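Local coordinates for protein putative endo-1,4-beta-xylanase (Bacteroides thetaiotaomicron VPI-5482, PDB 5MSX) that probably hydrolyses glycosidic bonds of plant pectin as a calcium-binding family 43 glycoside hydrolase, possibly an arabinofuranosidase, at residues Asp32-Ala37 against Cys48-Asp53; Tyr273-Glu278 against Arg286-Asn291; Gly63-Trp68 against Asp79-Pro84. All coordinates share one frame; numbering follows the deposited sequence.

Interaction 1 of 3, residues Asp32-Ala37 against Cys48-Asp53. With EDO (1,2-ethanediol), chain U.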
loop_
_atom_site.group_PDB
_atom_site.type_symbol
_atom_site.label_atom_id
_atom_site.label_comp_id
_atom_site.label_asym_id
_atom_site.label_seq_id
_atom_site.Cartn_x
_atom_site.Cartn_y
_atom_site.Cartn_z
ATOM N N ASP C 32 20.509 -0.945 29.706
ATOM C CA ASP C 32 21.014 -2.126 29.093
ATOM C C ASP C 32 22.153 -1.641 28.196
ATOM O O ASP C 32 22.387 -0.435 28.061
ATOM C CB ASP C 32 19.901 -2.837 28.285
ATOM C CG ASP C 32 20.201 -4.317 27.999
ATOM O OD1 ASP C 32 21.284 -4.810 28.394
ATOM O OD2 ASP C 32 19.376 -4.976 27.318
ATOM N N MET C 33 22.869 -2.580 27.621
ATOM C CA MET C 33 23.829 -2.301 26.593
ATOM C C MET C 33 23.125 -2.407 25.245
ATOM O O MET C 33 22.700 -3.495 24.843
ATOM C CB MET C 33 25.015 -3.265 26.730
ATOM C CG MET C 33 25.802 -2.949 28.001
ATOM S SD MET C 33 27.234 -3.982 28.245
ATOM C CE MET C 33 28.066 -3.138 29.593
ATOM N N ILE C 34 22.932 -1.242 24.611
ATOM C CA ILE C 34 22.314 -1.143 23.316
ATOM C C ILE C 34 23.139 -0.231 22.407
ATOM O O ILE C 34 23.846 0.678 22.888
ATOM C CB ILE C 34 20.848 -0.668 23.393
ATOM C CG1 ILE C 34 20.722 0.756 23.959
ATOM C CG2 ILE C 34 20.015 -1.660 24.206
ATOM C CD1 ILE C 34 19.462 1.461 23.493
ATOM N N ALA C 35 23.051 -0.515 21.116
ATOM C CA ALA C 35 23.722 0.231 20.085
ATOM C C ALA C 35 22.830 0.350 18.837
ATOM O O ALA C 35 21.804 -0.328 18.714
ATOM C CB ALA C 35 25.019 -0.468 19.725
ATOM N N ASP C 36 23.252 1.199 17.913
ATOM C CA ASP C 36 22.653 1.297 16.597
ATOM C C ASP C 36 21.153 1.663 16.723
ATOM O O ASP C 36 20.316 1.130 15.989
ATOM C CB ASP C 36 22.797 -0.021 15.796
ATOM C CG ASP C 36 24.207 -0.660 15.871
ATOM O OD1 ASP C 36 25.231 0.055 15.853
ATOM O OD2 ASP C 36 24.255 -1.910 15.877
ATOM N N ALA C 37 20.835 2.565 17.642
ATOM C CA ALA C 37 19.456 2.800 18.068
ATOM C C ALA C 37 18.641 3.588 17.052
ATOM O O ALA C 37 19.156 4.497 16.377
ATOM C CB ALA C 37 19.432 3.509 19.409
ATOM N N CYS C 48 12.265 2.664 21.166
ATOM C CA CYS C 48 13.665 2.464 20.860
ATOM C C CYS C 48 13.905 1.030 20.399
ATOM O O CYS C 48 13.834 0.080 21.188
ATOM C CB CYS C 48 14.547 2.816 22.064
ATOM S SG CYS C 48 16.345 2.587 21.778
ATOM N N TYR C 49 14.159 0.889 19.097
ATOM C CA TYR C 49 14.584 -0.336 18.484
ATOM C C TYR C 49 16.111 -0.277 18.318
ATOM O O TYR C 49 16.639 0.642 17.687
ATOM C CB TYR C 49 13.965 -0.441 17.096
ATOM C CG TYR C 49 12.440 -0.451 17.047
ATOM C CD1 TYR C 49 11.721 -1.651 17.217
ATOM C CD2 TYR C 49 11.716 0.701 16.774
ATOM C CE1 TYR C 49 10.332 -1.680 17.137
ATOM C CE2 TYR C 49 10.326 0.675 16.702
ATOM C CZ TYR C 49 9.642 -0.514 16.861
ATOM O OH TYR C 49 8.263 -0.534 16.787
ATOM N N ALA C 50 16.816 -1.273 18.806
ATOM C CA ALA C 50 18.275 -1.226 18.826
ATOM C C ALA C 50 18.869 -2.620 18.734
ATOM O O ALA C 50 18.143 -3.618 18.853
ATOM C CB ALA C 50 18.752 -0.512 20.091
ATOM N N THR C 51 20.172 -2.674 18.454
ATOM C CA THR C 51 20.962 -3.872 18.682
ATOM C C THR C 51 21.124 -4.056 20.208
ATOM O O THR C 51 21.541 -3.117 20.911
ATOM C CB THR C 51 22.359 -3.728 18.067
ATOM O OG1 THR C 51 22.263 -3.372 16.690
ATOM C CG2 THR C 51 23.207 -5.017 18.255
ATOM N N THR C 52 20.827 -5.252 20.712
ATOM C CA THR C 52 21.101 -5.555 22.093
ATOM C C THR C 52 22.533 -6.147 22.206
ATOM O O THR C 52 22.876 -7.111 21.537
ATOM C CB THR C 52 20.012 -6.467 22.688
ATOM O OG1 THR C 52 18.731 -5.791 22.643
ATOM C CG2 THR C 52 20.378 -6.835 24.144
ATOM N N ASP C 53 23.358 -5.509 23.037
ATOM C CA ASP C 53 24.801 -5.791 23.208
ATOM C C ASP C 53 24.925 -6.601 24.531
ATOM O O ASP C 53 23.928 -6.983 25.114
ATOM C CB ASP C 53 25.560 -4.427 23.341
ATOM C CG ASP C 53 26.394 -4.029 22.106
ATOM O OD1 ASP C 53 26.159 -4.514 20.954
ATOM O OD2 ASP C 53 27.320 -3.175 22.305
HETATM C C1 EDO U . 27.766 -4.232 14.317
HETATM O O1 EDO U . 28.022 -2.905 13.832
HETATM C C2 EDO U . 26.552 -4.245 15.214
HETATM O O2 EDO U . 26.488 -3.015 15.916
HETATM O O HOH W 1 17.822 -4.450 25.193
#
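The predicted proton acceptor of this family 43 hydrolase, Asp36, meets Thr51 where two neighbouring antiparallel strands of the catalytic beta-propeller run side by side. Thr51 OG1 donates to Asp36 OD2 over 2.6 Å, reaching the carboxylate on its anti side and 17° out of its plane. With OG1 beside the backbone N (chi1 -54°) the threonine hydroxyl faces Asp36; Ala93 N is hydrogen-bonded to the same OG1, which probably helps Thr51, a second-shell residue, to position the carboxylate. The O2 hydroxyl of a bound 1,2-ethanediol, probably from the crystallisation liquor, lies at the same OD2, though too close for its exact placing to be trusted. Asp36 has a left-handed backbone conformation and marks the corner at which the chain leaves the short strand 34-35.

Just before that corner, Ala35 and Thr51 form a hydrogen-bonded pair: Ala35 N gives to Thr51 O at 3.0 Å, and Thr51 N returns a bond to Ala35 O at 2.9 Å. A further bond runs from Asp53 N to Met33 O at 2.8 Å. The carboxylate of Asp53 turns to Arg286, with which it makes a salt bridge.

Ile34, paired with Thr52 on the face opposite Ala35 and Thr51, brings an apolar cluster together. Its CD1 touches Cys48 SG at 3.7 Å, while its CB rests on Ala50 CB. SG is anti to its own backbone N (chi1 180°), which lets it also meet Ala37 CB at 4.0 Å. At the far end a water joins the segments, donating to Asp32 OD2 at 2.7 Å and lying 3.0 Å from Thr52 OG1.

Interaction 2 of 3, residues Tyr273-Glu278 against Arg286-Asn291. With EDO (1,2-ethanediol), chain B; EDO (1,2-ethanediol), chain U.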
loop_
_atom_site.group_PDB
_atom_site.type_symbol
_atom_site.label_atom_id
_atom_site.label_comp_id
_atom_site.label_asym_id
_atom_site.label_seq_id
_atom_site.Cartn_x
_atom_site.Cartn_y
_atom_site.Cartn_z
ATOM N N TYR C 273 16.931 15.827 18.181
ATOM C CA TYR C 273 17.845 15.109 19.073
ATOM C C TYR C 273 18.676 14.118 18.263
ATOM O O TYR C 273 18.226 13.604 17.249
ATOM C CB TYR C 273 17.061 14.354 20.168
ATOM C CG TYR C 273 16.282 15.304 21.031
ATOM C CD1 TYR C 273 16.866 15.931 22.136
ATOM C CD2 TYR C 273 14.985 15.651 20.685
ATOM C CE1 TYR C 273 16.148 16.851 22.896
ATOM C CE2 TYR C 273 14.253 16.553 21.442
ATOM C CZ TYR C 273 14.837 17.151 22.534
ATOM O OH TYR C 273 14.087 18.065 23.231
ATOM N N PHE C 274 19.878 13.875 18.755
ATOM C CA PHE C 274 20.869 12.959 18.171
ATOM C C PHE C 274 21.134 11.866 19.216
ATOM O O PHE C 274 21.515 12.169 20.351
ATOM C CB PHE C 274 22.150 13.746 17.855
ATOM C CG PHE C 274 23.292 12.905 17.381
ATOM C CD1 PHE C 274 23.237 12.253 16.126
ATOM C CD2 PHE C 274 24.439 12.766 18.156
ATOM C CE1 PHE C 274 24.309 11.499 15.672
ATOM C CE2 PHE C 274 25.522 12.004 17.702
ATOM C CZ PHE C 274 25.463 11.368 16.475
ATOM N N ALA C 275 20.897 10.614 18.847
ATOM C CA ALA C 275 21.208 9.474 19.702
ATOM C C ALA C 275 22.399 8.804 19.119
ATOM O O ALA C 275 22.502 8.700 17.896
ATOM C CB ALA C 275 20.069 8.509 19.718
ATOM N N TYR C 276 23.298 8.323 19.976
ATOM C CA TYR C 276 24.528 7.684 19.499
ATOM C C TYR C 276 25.010 6.592 20.457
ATOM O O TYR C 276 24.786 6.644 21.655
ATOM C CB TYR C 276 25.625 8.719 19.294
ATOM C CG TYR C 276 25.959 9.500 20.552
ATOM C CD1 TYR C 276 25.174 10.579 20.952
ATOM C CD2 TYR C 276 27.052 9.160 21.353
ATOM C CE1 TYR C 276 25.479 11.292 22.108
ATOM C CE2 TYR C 276 27.342 9.863 22.511
ATOM C CZ TYR C 276 26.560 10.930 22.881
ATOM O OH TYR C 276 26.852 11.653 24.033
ATOM N N LEU C 277 25.685 5.607 19.901
ATOM C CA LEU C 277 26.390 4.642 20.736
ATOM C C LEU C 277 27.701 5.269 21.191
ATOM O O LEU C 277 28.190 6.222 20.557
ATOM C CB LEU C 277 26.609 3.319 19.977
ATOM C CG LEU C 277 27.645 3.319 18.859
ATOM C CD1 LEU C 277 29.087 3.229 19.373
ATOM C CD2 LEU C 277 27.365 2.157 17.886
ATOM N N GLU C 278 28.277 4.692 22.263
ATOM C CA GLU C 278 29.531 5.142 22.830
ATOM C C GLU C 278 30.387 3.895 23.073
ATOM O O GLU C 278 29.843 2.808 23.305
ATOM C CB GLU C 278 29.291 5.965 24.111
ATOM C CG GLU C 278 30.464 6.878 24.541
ATOM C CD GLU C 278 31.453 6.218 25.528
ATOM O OE1 GLU C 278 32.517 6.860 25.817
ATOM O OE2 GLU C 278 31.172 5.071 26.030
ATOM N N ARG C 286 28.411 -1.626 24.475
ATOM C CA ARG C 286 28.178 -0.211 24.243
ATOM C C ARG C 286 26.885 0.193 24.929
ATOM O O ARG C 286 26.013 -0.631 25.176
ATOM C CB ARG C 286 28.109 0.051 22.735
ATOM C CG ARG C 286 29.378 -0.359 22.010
ATOM C CD ARG C 286 29.187 -0.575 20.520
ATOM N NE ARG C 286 28.310 -1.708 20.205
ATOM C CZ ARG C 286 28.045 -2.097 18.957
ATOM N NH1 ARG C 286 28.577 -1.454 17.929
ATOM N NH2 ARG C 286 27.249 -3.125 18.726
ATOM N N GLN C 287 26.758 1.475 25.229
ATOM C CA GLN C 287 25.477 2.059 25.630
ATOM C C GLN C 287 25.171 3.228 24.726
ATOM O O GLN C 287 26.040 3.651 23.943
ATOM C CB GLN C 287 25.496 2.453 27.100
ATOM C CG GLN C 287 25.453 1.255 28.015
ATOM C CD GLN C 287 25.224 1.651 29.465
ATOM O OE1 GLN C 287 26.109 2.206 30.097
ATOM N NE2 GLN C 287 24.027 1.387 29.988
ATOM N N THR C 288 23.926 3.716 24.820
ATOM C CA THR C 288 23.381 4.755 23.925
ATOM C C THR C 288 23.051 5.984 24.741
ATOM O O THR C 288 22.561 5.870 25.876
ATOM C CB THR C 288 22.175 4.264 23.092
ATOM O OG1 THR C 288 22.629 3.315 22.122
ATOM C CG2 THR C 288 21.475 5.422 22.312
ATOM N N TYR C 289 23.401 7.149 24.191
ATOM C CA TYR C 289 23.206 8.448 24.827
ATOM C C TYR C 289 22.462 9.369 23.866
ATOM O O TYR C 289 22.508 9.163 22.646
ATOM C CB TYR C 289 24.574 9.070 25.165
ATOM C CG TYR C 289 25.354 8.196 26.134
ATOM C CD1 TYR C 289 26.085 7.116 25.673
ATOM C CD2 TYR C 289 25.271 8.387 27.497
ATOM C CE1 TYR C 289 26.759 6.285 26.535
ATOM C CE2 TYR C 289 25.969 7.560 28.383
ATOM C CZ TYR C 289 26.708 6.500 27.890
ATOM O OH TYR C 289 27.431 5.652 28.730
ATOM N N VAL C 290 21.835 10.403 24.415
ATOM C CA VAL C 290 21.039 11.378 23.627
ATOM C C VAL C 290 21.471 12.806 24.002
ATOM O O VAL C 290 21.652 13.131 25.199
ATOM C CB VAL C 290 19.506 11.176 23.831
ATOM C CG1 VAL C 290 18.677 12.184 23.018
ATOM C CG2 VAL C 290 19.085 9.775 23.407
ATOM N N ASN C 291 21.643 13.648 22.981
ATOM C CA ASN C 291 21.842 15.098 23.167
ATOM C C ASN C 291 21.036 15.843 22.144
ATOM O O ASN C 291 20.623 15.281 21.115
ATOM C CB ASN C 291 23.307 15.490 22.977
ATOM C CG ASN C 291 24.158 15.100 24.141
ATOM O OD1 ASN C 291 23.972 15.606 25.274
ATOM N ND2 ASN C 291 25.065 14.181 23.903
HETATM C C1 EDO B . 9.455 18.525 24.147
HETATM O O1 EDO B . 9.351 17.420 23.223
HETATM C C2 EDO B . 10.905 19.002 24.201
HETATM O O2 EDO B . 11.549 18.730 22.936
HETATM C C1 EDO U . 27.766 -4.232 14.317
HETATM O O1 EDO U . 28.022 -2.905 13.832
HETATM C C2 EDO U . 26.552 -4.245 15.214
HETATM O O2 EDO U . 26.488 -3.015 15.916
HETATM O O HOH W 2 29.059 3.700 27.200
#
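Tyr273 packs its CB against Val290 CG1 at the open end of an antiparallel beta hairpin, while its OH donates to O2 of a bound 1,2-ethanediol, a different molecule from the one at Asp36. Phe274 follows in a hydrogen-bonded pair with Asn291, its N giving to Asn291 O at 2.8 Å. On the other face, Ala275 CB meets Val290 CG2 at 4.0 Å. Tyr276 pairs with Tyr289 through two backbone bonds of 2.9 Å, Tyr276 N to Tyr289 O and Tyr289 N to Tyr276 O. With CG set between its own N and carbonyl carbon (chi1 58°), the Tyr276 ring swings over the partner strand and takes Tyr289 CB on one face in a CH-pi contact, 4.0 Å from the ring centroid. Asn291 ND2 lies in plane at the edge of this ring, and Asn291 OD1 is hydrogen-bonded to Thr307 OG1. Leu277 then lays CD2 3.8 Å from NH1 of Arg286, whose NH2 donates to O2 of the ethanediol at Asp36 over 2.9 Å. Glu278 CB presses on Tyr289 CE1 at 3.5 Å; one water donates to both Glu278 OE2 and Tyr289 OH, which are also bonded to Gly280 N and Phe25 O. Strand 272-278 is the middle strand of its three-stranded sheet, between 261-264 and 287-293, and Ala275, Leu277 and Thr288 face strands 34-35 and 37-42.

Interaction 3 of 3, residues Gly63-Trp68 against Asp79-Pro84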
loop_
_atom_site.group_PDB
_atom_site.type_symbol
_atom_site.label_atom_id
_atom_site.label_comp_id
_atom_site.label_asym_id
_atom_site.label_seq_id
_atom_site.Cartn_x
_atom_site.Cartn_y
_atom_site.Cartn_z
ATOM N N GLY C 63 22.200 -9.931 21.517
ATOM C CA GLY C 63 20.924 -10.201 22.176
ATOM C C GLY C 63 19.774 -10.321 21.167
ATOM O O GLY C 63 19.955 -10.168 19.967
ATOM N N PRO C 64 18.581 -10.601 21.657
ATOM C CA PRO C 64 17.424 -10.738 20.789
ATOM C C PRO C 64 16.798 -9.376 20.432
ATOM O O PRO C 64 17.098 -8.389 21.120
ATOM C CB PRO C 64 16.451 -11.539 21.662
ATOM C CG PRO C 64 16.769 -11.088 23.048
ATOM C CD PRO C 64 18.259 -10.912 23.058
ATOM N N PRO C 65 15.891 -9.339 19.419
ATOM C CA PRO C 65 15.023 -8.158 19.110
ATOM C C PRO C 65 14.049 -7.790 20.205
ATOM O O PRO C 65 13.057 -8.514 20.429
ATOM C CB PRO C 65 14.235 -8.584 17.856
ATOM C CG PRO C 65 14.370 -10.065 17.793
ATOM C CD PRO C 65 15.675 -10.430 18.452
ATOM N N VAL C 66 14.324 -6.670 20.880
ATOM C CA VAL C 66 13.376 -6.092 21.830
ATOM C C VAL C 66 13.176 -4.613 21.487
ATOM O O VAL C 66 14.055 -3.974 20.878
ATOM C CB VAL C 66 13.782 -6.319 23.320
ATOM C CG1 VAL C 66 14.002 -7.815 23.594
ATOM C CG2 VAL C 66 15.021 -5.535 23.709
ATOM N N VAL C 67 11.995 -4.095 21.831
ATOM C CA VAL C 67 11.703 -2.681 21.670
ATOM C C VAL C 67 11.424 -2.094 23.031
ATOM O O VAL C 67 10.549 -2.563 23.731
ATOM C CB VAL C 67 10.523 -2.405 20.696
ATOM C CG1 VAL C 67 9.190 -2.977 21.199
ATOM C CG2 VAL C 67 10.392 -0.908 20.463
ATOM N N TRP C 68 12.168 -1.064 23.406
ATOM C CA TRP C 68 11.930 -0.355 24.648
ATOM C C TRP C 68 10.982 0.801 24.386
ATOM O O TRP C 68 11.063 1.439 23.323
ATOM C CB TRP C 68 13.239 0.179 25.200
ATOM C CG TRP C 68 14.235 -0.830 25.615
ATOM C CD1 TRP C 68 15.061 -1.553 24.816
ATOM C CD2 TRP C 68 14.539 -1.211 26.961
ATOM N NE1 TRP C 68 15.840 -2.384 25.581
ATOM C CE2 TRP C 68 15.549 -2.177 26.903
ATOM C CE3 TRP C 68 14.033 -0.842 28.204
ATOM C CZ2 TRP C 68 16.091 -2.761 28.045
ATOM C CZ3 TRP C 68 14.576 -1.416 29.332
ATOM C CH2 TRP C 68 15.585 -2.367 29.246
ATOM N N ASP C 79 8.986 -5.916 27.190
ATOM C CA ASP C 79 8.498 -7.226 27.582
ATOM C C ASP C 79 8.462 -8.142 26.367
ATOM O O ASP C 79 7.688 -7.923 25.461
ATOM C CB ASP C 79 7.105 -7.112 28.217
ATOM C CG ASP C 79 6.598 -8.445 28.787
ATOM O OD1 ASP C 79 7.240 -9.502 28.587
ATOM O OD2 ASP C 79 5.542 -8.432 29.433
ATOM N N GLY C 80 9.298 -9.179 26.370
ATOM C CA GLY C 80 9.370 -10.119 25.258
ATOM C C GLY C 80 10.032 -9.549 24.010
ATOM O O GLY C 80 10.670 -8.474 24.047
ATOM N N THR C 81 9.882 -10.291 22.913
ATOM C CA THR C 81 10.365 -9.880 21.615
ATOM C C THR C 81 9.187 -9.359 20.795
ATOM O O THR C 81 8.030 -9.658 21.109
ATOM C CB THR C 81 11.110 -11.000 20.867
ATOM O OG1 THR C 81 11.500 -10.536 19.568
ATOM C CG2 THR C 81 10.255 -12.293 20.719
ATOM N N TYR C 82 9.496 -8.542 19.782
ATOM C CA TYR C 82 8.505 -8.026 18.826
ATOM C C TYR C 82 8.604 -8.786 17.503
ATOM O O TYR C 82 7.831 -8.524 16.600
ATOM C CB TYR C 82 8.652 -6.479 18.609
ATOM C CG TYR C 82 9.976 -6.021 17.999
ATOM C CD1 TYR C 82 10.182 -6.017 16.620
ATOM C CD2 TYR C 82 11.027 -5.601 18.806
ATOM C CE1 TYR C 82 11.388 -5.592 16.067
ATOM C CE2 TYR C 82 12.225 -5.172 18.266
ATOM C CZ TYR C 82 12.409 -5.161 16.899
ATOM O OH TYR C 82 13.615 -4.758 16.391
ATOM N N PHE C 83 9.543 -9.727 17.395
ATOM C CA PHE C 83 9.833 -10.416 16.142
ATOM C C PHE C 83 10.105 -11.898 16.446
ATOM O O PHE C 83 11.262 -12.342 16.378
ATOM C CB PHE C 83 11.047 -9.744 15.495
ATOM C CG PHE C 83 11.177 -9.924 14.006
ATOM C CD1 PHE C 83 10.707 -11.058 13.330
ATOM C CD2 PHE C 83 11.886 -8.978 13.283
ATOM C CE1 PHE C 83 10.901 -11.195 11.957
ATOM C CE2 PHE C 83 12.086 -9.107 11.919
ATOM C CZ PHE C 83 11.599 -10.226 11.253
ATOM N N PRO C 84 9.032 -12.678 16.743
ATOM C CA PRO C 84 9.181 -14.090 17.156
ATOM C C PRO C 84 10.080 -14.948 16.285
ATOM O O PRO C 84 10.982 -15.584 16.808
ATOM C CB PRO C 84 7.736 -14.594 17.171
ATOM C CG PRO C 84 6.970 -13.388 17.597
ATOM C CD PRO C 84 7.613 -12.274 16.790
HETATM O O HOH W 3 15.127 -3.894 18.666
HETATM O O HOH W 4 10.091 -6.131 22.521
HETATM O O HOH W 5 8.468 -4.495 24.569
#
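Thr81 and Tyr82, in the loop after strand 78-79, clasp Pro65 and the backbone that leads into strand 67-70, a largely buried loop-to-strand contact stitched by one direct hydrogen bond and by waters. Thr81 OG1 donates to Pro65 O at 2.7 Å, in the plane of that carbonyl. The hydroxyl lies on the far side of CB from its own backbone N (chi1 177°), which also sets it 3.4 Å from Pro65 CG.

The same oxygen accepts from Phe83 N at 3.0 Å, and this bond, nearly straight at 167°, closes an ST turn. OG1 therefore serves both sides, holding the loop's own bend while gripping the opposite segment. With a valine in place of Thr81, the Pro65 carbonyl would probably be left without its hydroxyl donor and the Phe83 amide without its acceptor, so that the turn could slip.

Tyr82 follows at once and turns its ring back over the proline. Pro65 CB sits over one face in a CH-pi contact, 4.3 Å from the ring centroid, while the carbonyl carbon of Val66 comes in plane at the ring edge. Val67 CB touches CD2 of that ring at 3.7 Å, the two side chains crossing at about a right angle. The phenol OH is hydrogen-bonded to the hydroxyl of Tyr91.

Further toward strand 78-79 the backbones diverge and are bridged by water. One molecule accepts from Val67 N and donates to Gly80 O at 2.9 Å; another donates to Val67 O and accepts from Asp79 N at 3.0 Å. Gly80, with the positive phi that favours glycine, also shares backbone bonding with Met427 on strand 425-436, within the F5/8 type C region.

In the fold
All three contacts lie within the family 43 catalytic region, in the chain order interaction 1, interaction 3, interaction 2. Interaction 1 is the central one, its centre about 10 Å from that of interaction 2 and 11 Å from that of interaction 3; the latter two have centres about 20 Å apart and do not touch. Neighbouring strands 45-52 and 67-70 join interactions 1 and 3 in one sheet. Interaction 2 belongs to a separate sheet, linked to interaction 1 through Asp53-Arg286 and a probable Thr288-Ile34 hydrogen bond. Segment 32-37, with the predicted proton acceptor at its corner, thus lies between strand 45-52 and the hairpin of interaction 2; one ethanediol touches both contacts, consistent with a pocket there.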